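Local coordinates for protein Rik1-associated factor 1 (Schizosaccharomyces pombe, PDB 4O9D) that is a component of the Clr4 methyltransferase complex, which ubiquitylates and methylates histone H3 to establish heterochromatin, and whose WD-repeat propeller forms this chain, at residues Ala51-Leu62 / Glu88-Cys96; Asn230-Ser238 / Ala250-Tyr261. All coordinates share one frame; numbering follows the deposited sequence.

Contact 1: residues Ala51-Leu62 / Glu88-Cys96; sequences AQDGAYNRLGNL and EYSTISDLC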
# COMPACT_ATOMS: atom_id res chain seq x y z
N ALA A 51 3.72 15.80 0.77
CA ALA A 51 3.91 17.24 0.82
C ALA A 51 5.41 17.46 0.82
O ALA A 51 6.17 16.57 1.22
CB ALA A 51 3.33 17.79 2.10
N GLN A 52 5.86 18.63 0.40
CA GLN A 52 7.22 19.04 0.74
C GLN A 52 7.18 20.40 1.43
O GLN A 52 6.77 21.40 0.85
CB GLN A 52 8.17 18.98 -0.45
CG GLN A 52 8.68 17.55 -0.74
CD GLN A 52 8.98 16.75 0.54
OE1 GLN A 52 9.43 17.29 1.55
NE2 GLN A 52 8.72 15.44 0.49
N ASP A 53 7.62 20.37 2.68
CA ASP A 53 7.27 21.37 3.70
C ASP A 53 7.68 22.81 3.39
O ASP A 53 7.01 23.75 3.84
CB ASP A 53 7.87 20.92 5.04
CG ASP A 53 7.49 19.48 5.39
OD1 ASP A 53 6.32 19.11 5.17
OD2 ASP A 53 8.36 18.72 5.86
N GLY A 54 8.75 23.00 2.63
CA GLY A 54 9.21 24.34 2.29
C GLY A 54 9.19 24.58 0.79
O GLY A 54 9.71 25.59 0.31
N ALA A 55 8.56 23.68 0.04
CA ALA A 55 8.73 23.64 -1.41
C ALA A 55 7.54 24.19 -2.19
O ALA A 55 6.39 24.14 -1.73
CB ALA A 55 9.04 22.21 -1.86
N TYR A 56 7.85 24.72 -3.38
CA TYR A 56 6.86 25.26 -4.30
C TYR A 56 6.20 24.11 -5.06
O TYR A 56 6.88 23.26 -5.63
CB TYR A 56 7.52 26.23 -5.28
CG TYR A 56 6.60 26.80 -6.34
CD1 TYR A 56 5.47 27.54 -6.00
CD2 TYR A 56 6.86 26.61 -7.70
CE1 TYR A 56 4.62 28.06 -6.98
CE2 TYR A 56 6.03 27.13 -8.68
CZ TYR A 56 4.91 27.85 -8.32
OH TYR A 56 4.08 28.36 -9.30
N ASN A 57 4.86 24.10 -5.06
CA ASN A 57 4.13 23.05 -5.75
C ASN A 57 2.82 23.54 -6.38
O ASN A 57 1.75 23.40 -5.79
CB ASN A 57 3.85 21.90 -4.79
CG ASN A 57 3.02 22.34 -3.59
OD1 ASN A 57 2.73 23.53 -3.42
ND2 ASN A 57 2.63 21.37 -2.76
N ARG A 58 2.92 24.10 -7.58
CA ARG A 58 1.74 24.59 -8.31
C ARG A 58 0.78 23.42 -8.53
O ARG A 58 -0.41 23.52 -8.21
CB ARG A 58 2.15 25.19 -9.66
CG ARG A 58 1.21 26.28 -10.19
CD ARG A 58 0.79 26.03 -11.65
NE ARG A 58 1.89 25.55 -12.49
CZ ARG A 58 1.81 25.34 -13.80
NH1 ARG A 58 2.88 24.91 -14.48
NH2 ARG A 58 0.67 25.57 -14.44
N LEU A 59 1.31 22.33 -9.08
CA LEU A 59 0.55 21.10 -9.28
C LEU A 59 1.13 20.02 -8.34
O LEU A 59 2.13 20.27 -7.65
CB LEU A 59 0.61 20.67 -10.76
CG LEU A 59 0.28 21.77 -11.79
CD1 LEU A 59 0.48 21.27 -13.22
CD2 LEU A 59 -1.13 22.36 -11.61
N GLY A 60 0.51 18.84 -8.29
CA GLY A 60 0.76 17.87 -7.23
C GLY A 60 -0.25 18.17 -6.15
O GLY A 60 -0.72 19.32 -6.08
N ASN A 61 -0.58 17.22 -5.28
CA ASN A 61 0.12 15.94 -5.12
C ASN A 61 -0.78 14.74 -5.49
O ASN A 61 -0.56 13.63 -4.99
CB ASN A 61 0.55 15.83 -3.66
CG ASN A 61 -0.63 16.04 -2.69
OD1 ASN A 61 -1.66 16.58 -3.08
ND2 ASN A 61 -0.47 15.61 -1.44
N LEU A 62 -1.76 14.96 -6.35
CA LEU A 62 -2.79 13.94 -6.63
C LEU A 62 -3.21 13.92 -8.11
O LEU A 62 -3.87 14.85 -8.59
CB LEU A 62 -4.02 14.15 -5.71
CG LEU A 62 -5.14 13.12 -5.91
CD1 LEU A 62 -4.66 11.70 -5.58
CD2 LEU A 62 -6.41 13.49 -5.11
N GLU A 88 -1.08 24.70 1.78
CA GLU A 88 -0.05 23.73 1.41
C GLU A 88 -0.70 22.35 1.33
O GLU A 88 -1.62 22.04 2.07
CB GLU A 88 1.11 23.72 2.41
CG GLU A 88 2.31 24.60 1.98
CD GLU A 88 3.58 24.33 2.80
OE1 GLU A 88 4.66 24.11 2.20
OE2 GLU A 88 3.49 24.35 4.05
N TYR A 89 -0.21 21.53 0.42
CA TYR A 89 -0.78 20.20 0.21
C TYR A 89 -0.41 19.23 1.33
O TYR A 89 0.68 19.30 1.91
CB TYR A 89 -0.37 19.69 -1.16
CG TYR A 89 -1.11 20.43 -2.24
CD1 TYR A 89 -2.42 20.08 -2.56
CD2 TYR A 89 -0.54 21.50 -2.90
CE1 TYR A 89 -3.11 20.76 -3.52
CE2 TYR A 89 -1.24 22.20 -3.87
CZ TYR A 89 -2.53 21.83 -4.17
OH TYR A 89 -3.23 22.51 -5.13
N SER A 90 -1.36 18.34 1.66
CA SER A 90 -1.15 17.28 2.65
C SER A 90 -0.85 15.95 1.97
O SER A 90 -1.54 15.54 1.05
CB SER A 90 -2.40 17.10 3.52
OG SER A 90 -2.88 18.33 4.03
N THR A 91 0.17 15.26 2.46
CA THR A 91 0.53 13.92 2.00
C THR A 91 -0.65 12.98 1.71
O THR A 91 -1.53 12.78 2.54
CB THR A 91 1.43 13.27 3.04
OG1 THR A 91 2.65 14.02 3.11
CG2 THR A 91 1.74 11.80 2.67
N ILE A 92 -0.64 12.39 0.53
CA ILE A 92 -1.62 11.37 0.19
C ILE A 92 -1.16 10.07 0.83
O ILE A 92 -0.04 9.62 0.59
CB ILE A 92 -1.75 11.15 -1.33
CG1 ILE A 92 -2.17 12.46 -2.01
CG2 ILE A 92 -2.77 10.02 -1.61
CD1 ILE A 92 -3.56 12.91 -1.66
N SER A 93 -2.02 9.47 1.64
CA SER A 93 -1.62 8.30 2.40
C SER A 93 -2.10 7.02 1.71
O SER A 93 -1.44 5.99 1.78
CB SER A 93 -2.10 8.40 3.86
OG SER A 93 -3.51 8.48 3.92
N ASP A 94 -3.23 7.06 1.03
CA ASP A 94 -3.66 5.89 0.29
C ASP A 94 -4.69 6.30 -0.74
O ASP A 94 -5.22 7.41 -0.71
CB ASP A 94 -4.24 4.82 1.24
CG ASP A 94 -3.94 3.37 0.76
OD1 ASP A 94 -3.45 3.19 -0.38
OD2 ASP A 94 -4.21 2.42 1.54
N LEU A 95 -4.97 5.41 -1.67
CA LEU A 95 -6.03 5.63 -2.63
C LEU A 95 -6.36 4.32 -3.31
O LEU A 95 -5.53 3.41 -3.34
CB LEU A 95 -5.66 6.71 -3.65
CG LEU A 95 -4.20 6.86 -4.07
CD1 LEU A 95 -3.74 5.68 -4.88
CD2 LEU A 95 -4.03 8.17 -4.86
N CYS A 96 -7.58 4.22 -3.79
CA CYS A 96 -7.99 3.02 -4.50
C CYS A 96 -9.19 3.36 -5.35
O CYS A 96 -10.02 4.19 -4.97
CB CYS A 96 -8.33 1.89 -3.51
SG CYS A 96 -9.45 2.38 -2.20
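With the CB atoms of Tyr89 and Asn61 both pointing toward the facing segment, the first torsions set how ring and amide meet: the tyrosine CG stands anti to its carbonyl carbon (chi1 -73°), the Asn61 CG between backbone N and carbonyl carbon (chi1 53°). The phenol ring then lies across the loop, with Gly60 O above the centre of one face, 3.6 Å from Tyr89 CZ. At the rim of the ring Asn57 ND2 comes within 3.2 Å of Tyr89 CD2, its amide turned 81° from the ring plane. Asn61 crosses the ring obliquely, OD1 3.6 Å from Tyr89 CD1, and donates from ND2 to Ser90 O at 2.7 Å; the oxygen lies in the amide plane, but the donor sits above the carbonyl plane. Asn61 ND2 also bonds to Ser49 O and its OD1 to Ser77 OG, which fixes the rotation of the amide. In the beta-propeller this loop, joining strands 44-49 and 62-66 of one blade, is laid against strand 87-97 of the next, where WD repeat 1 begins. Were Tyr89 an alanine, the space under Gly60 O would probably be left as a gap and the Asn57 amide would lose the ring edge it rests against. Ala51 N reaches Thr91 OG1 in a nearly straight bond of 3.1 Å, and Leu62 CD1 packs on Leu95 CD2 at 3.7 Å.

Contact 2: residues Asn230-Ser238 / Ala250-Tyr261; sequences NTADEAFTS and ASSNTLSNGRVY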
# COMPACT_ATOMS: atom_id res chain seq x y z
N ASN A 230 -3.76 -13.29 18.68
CA ASN A 230 -2.88 -13.64 19.81
C ASN A 230 -1.41 -13.32 19.50
O ASN A 230 -0.67 -14.20 19.11
CB ASN A 230 -3.07 -15.11 20.19
CG ASN A 230 -2.32 -15.50 21.46
OD1 ASN A 230 -2.06 -14.67 22.34
ND2 ASN A 230 -1.93 -16.76 21.55
N THR A 231 -1.01 -12.06 19.67
CA THR A 231 0.40 -11.66 19.64
C THR A 231 0.63 -10.74 20.81
O THR A 231 -0.31 -10.24 21.40
CB THR A 231 0.77 -10.84 18.38
OG1 THR A 231 0.26 -9.49 18.51
CG2 THR A 231 0.21 -11.48 17.12
N ALA A 232 1.90 -10.49 21.14
CA ALA A 232 2.22 -9.42 22.07
C ALA A 232 1.78 -8.07 21.51
O ALA A 232 1.47 -7.98 20.30
CB ALA A 232 3.74 -9.40 22.31
N ASP A 233 1.79 -7.02 22.35
CA ASP A 233 1.57 -5.66 21.85
C ASP A 233 2.84 -5.18 21.16
O ASP A 233 3.88 -5.04 21.81
CB ASP A 233 1.14 -4.69 22.96
CG ASP A 233 -0.39 -4.69 23.18
OD1 ASP A 233 -1.03 -5.73 22.93
OD2 ASP A 233 -0.93 -3.63 23.59
N GLU A 234 2.74 -4.99 19.84
CA GLU A 234 3.87 -4.73 18.96
C GLU A 234 3.32 -3.82 17.85
O GLU A 234 2.12 -3.84 17.57
CB GLU A 234 4.40 -6.03 18.33
CG GLU A 234 4.85 -7.09 19.37
CD GLU A 234 5.08 -8.49 18.79
OE1 GLU A 234 4.72 -8.76 17.61
OE2 GLU A 234 5.59 -9.33 19.53
N ALA A 235 4.19 -3.02 17.24
CA ALA A 235 3.78 -2.06 16.21
C ALA A 235 3.72 -2.77 14.86
O ALA A 235 4.75 -3.11 14.27
CB ALA A 235 4.76 -0.90 16.14
N PHE A 236 2.51 -2.96 14.36
CA PHE A 236 2.32 -3.61 13.08
C PHE A 236 2.57 -2.65 11.94
O PHE A 236 2.14 -1.50 11.97
CB PHE A 236 0.96 -4.28 13.01
CG PHE A 236 0.91 -5.56 13.79
CD1 PHE A 236 0.82 -5.53 15.17
CD2 PHE A 236 1.04 -6.77 13.15
CE1 PHE A 236 0.85 -6.70 15.90
CE2 PHE A 236 1.06 -7.95 13.88
CZ PHE A 236 0.97 -7.92 15.24
N THR A 237 3.30 -3.15 10.95
CA THR A 237 3.84 -2.35 9.87
C THR A 237 3.28 -2.75 8.51
O THR A 237 3.29 -1.95 7.60
CB THR A 237 5.39 -2.44 9.80
OG1 THR A 237 5.82 -3.80 9.62
CG2 THR A 237 6.03 -1.87 11.08
N SER A 238 2.78 -3.97 8.36
CA SER A 238 2.37 -4.38 7.03
C SER A 238 1.43 -5.59 7.07
O SER A 238 1.60 -6.46 7.90
CB SER A 238 3.65 -4.70 6.24
OG SER A 238 3.37 -5.48 5.11
N ALA A 250 1.13 -10.68 8.59
CA ALA A 250 1.24 -9.37 9.21
C ALA A 250 2.61 -9.25 9.82
O ALA A 250 3.05 -10.17 10.51
CB ALA A 250 0.22 -9.22 10.27
N SER A 251 3.28 -8.13 9.61
CA SER A 251 4.60 -7.94 10.21
C SER A 251 4.54 -6.88 11.29
O SER A 251 3.76 -5.95 11.22
CB SER A 251 5.63 -7.55 9.14
OG SER A 251 5.31 -6.27 8.54
N SER A 252 5.39 -7.01 12.31
CA SER A 252 5.51 -5.97 13.31
C SER A 252 6.97 -5.68 13.68
O SER A 252 7.85 -6.51 13.45
CB SER A 252 4.75 -6.41 14.58
OG SER A 252 5.40 -7.57 15.13
N ASN A 253 7.19 -4.50 14.25
CA ASN A 253 8.45 -4.16 14.91
C ASN A 253 8.23 -4.32 16.43
O ASN A 253 7.14 -4.00 16.92
CB ASN A 253 8.87 -2.71 14.60
CG ASN A 253 9.17 -2.48 13.10
OD1 ASN A 253 9.45 -3.42 12.36
ND2 ASN A 253 9.11 -1.23 12.67
N THR A 254 9.25 -4.79 17.14
CA THR A 254 9.14 -5.09 18.58
C THR A 254 10.20 -4.28 19.33
O THR A 254 10.89 -3.47 18.72
CB THR A 254 9.32 -6.61 18.87
OG1 THR A 254 10.71 -6.95 18.82
CG2 THR A 254 8.56 -7.45 17.85
N LEU A 255 10.34 -4.48 20.62
CA LEU A 255 11.39 -3.77 21.33
C LEU A 255 12.78 -4.14 20.77
O LEU A 255 13.62 -3.30 20.59
CB LEU A 255 11.30 -3.98 22.84
CG LEU A 255 10.05 -3.52 23.59
CD1 LEU A 255 10.12 -3.78 25.08
CD2 LEU A 255 9.70 -2.09 23.33
N SER A 256 12.96 -5.40 20.44
CA SER A 256 14.15 -5.87 19.75
C SER A 256 13.97 -6.00 18.24
O SER A 256 13.92 -5.04 17.57
CB SER A 256 14.65 -7.18 20.35
OG SER A 256 13.66 -7.86 21.07
N ASN A 257 13.90 -7.21 17.74
CA ASN A 257 13.85 -7.55 16.35
C ASN A 257 12.44 -7.50 15.77
O ASN A 257 11.53 -7.25 16.44
CB ASN A 257 14.44 -8.93 16.18
CG ASN A 257 13.63 -10.00 16.86
OD1 ASN A 257 13.55 -10.04 18.07
ND2 ASN A 257 13.03 -10.88 16.09
N GLY A 258 12.31 -7.73 14.51
CA GLY A 258 11.02 -7.77 13.86
C GLY A 258 10.42 -9.15 13.85
O GLY A 258 11.08 -10.10 13.97
N ARG A 259 9.12 -9.20 13.68
CA ARG A 259 8.40 -10.47 13.56
C ARG A 259 7.42 -10.49 12.39
O ARG A 259 6.86 -9.46 12.02
CB ARG A 259 7.70 -10.79 14.89
CG ARG A 259 8.68 -11.42 15.92
CD ARG A 259 8.09 -11.60 17.29
NE ARG A 259 7.08 -12.65 17.36
CZ ARG A 259 7.36 -13.94 17.53
NH1 ARG A 259 8.62 -14.33 17.58
NH2 ARG A 259 6.38 -14.83 17.61
N VAL A 260 7.19 -11.68 11.83
CA VAL A 260 6.16 -11.87 10.83
C VAL A 260 5.25 -13.01 11.24
O VAL A 260 5.71 -14.12 11.61
CB VAL A 260 6.73 -12.22 9.42
CG1 VAL A 260 5.59 -12.25 8.41
CG2 VAL A 260 7.81 -11.24 9.01
N TYR A 261 3.95 -12.74 11.17
CA TYR A 261 2.94 -13.75 11.48
C TYR A 261 2.21 -14.21 10.24
O TYR A 261 1.95 -13.41 9.34
CB TYR A 261 1.92 -13.19 12.47
CG TYR A 261 2.56 -12.68 13.72
CD1 TYR A 261 2.79 -13.54 14.78
CD2 TYR A 261 2.95 -11.36 13.84
CE1 TYR A 261 3.38 -13.09 15.95
CE2 TYR A 261 3.55 -10.89 14.99
CZ TYR A 261 3.77 -11.76 16.05
OH TYR A 261 4.38 -11.32 17.19
O HOH W 1 3.94 -12.22 19.96
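Glu234, just before strand 235-241, reaches across to Ser252 and Tyr261 of the facing segment. Its CB rests 3.7 Å from Asn253 O, CG and CD run alongside Thr254 CG2, OE2 lies 3.9 Å from that same Thr254 CG2, and OE1 ends between two donors. Tyr261 OH gives Glu234 OE1 a 2.6 Å bond on the syn side, 18° out of the carboxylate plane, whereas Ser252 OG, 2.8 Å from Glu234 OE1, arrives from above that plane. Arg259 NE in turn donates to Tyr261 OH with that oxygen in the guanidinium plane, steadying the phenol; its charge, too far from Glu234 OE2 for a salt bridge, may still help polarise the phenol. All this decorates an antiparallel hairpin of one propeller blade, strands 235-241 and 247-253, whose register slips by one between Phe236 and Ser238, a beta bulge. On the face carrying Phe236, Ser252 CB sits 3.8 Å above the ring centre, a CH-pi contact, and Thr231 CG2 makes a second over a face of the Tyr261 ring, displaced toward its rim. On the other face Ser251 OG donates at 2.7 Å to Thr237 OG1, which bonds onward to Ile281 O of the neighbouring blade.

In the fold
Contact 1 and contact 2 illustrate two ways in which a propeller is held together: the first joins neighbouring blades, the second binds strands within a single blade. Their centres are 30 Å apart, with nearest atoms about 11 Å from each other, so they do not touch, and each centre lies 17 to 18 Å from that of the chain. They follow one another in sequence, contact 1 closing before contact 2 opens. Both reach the next blade through partners beyond their own segments: Asp94 forms a salt bridge with Lys135, and Asn253 bonds to Asp280 and Ile281. Neither contact holds a ligand; both belong to the framework of the propeller.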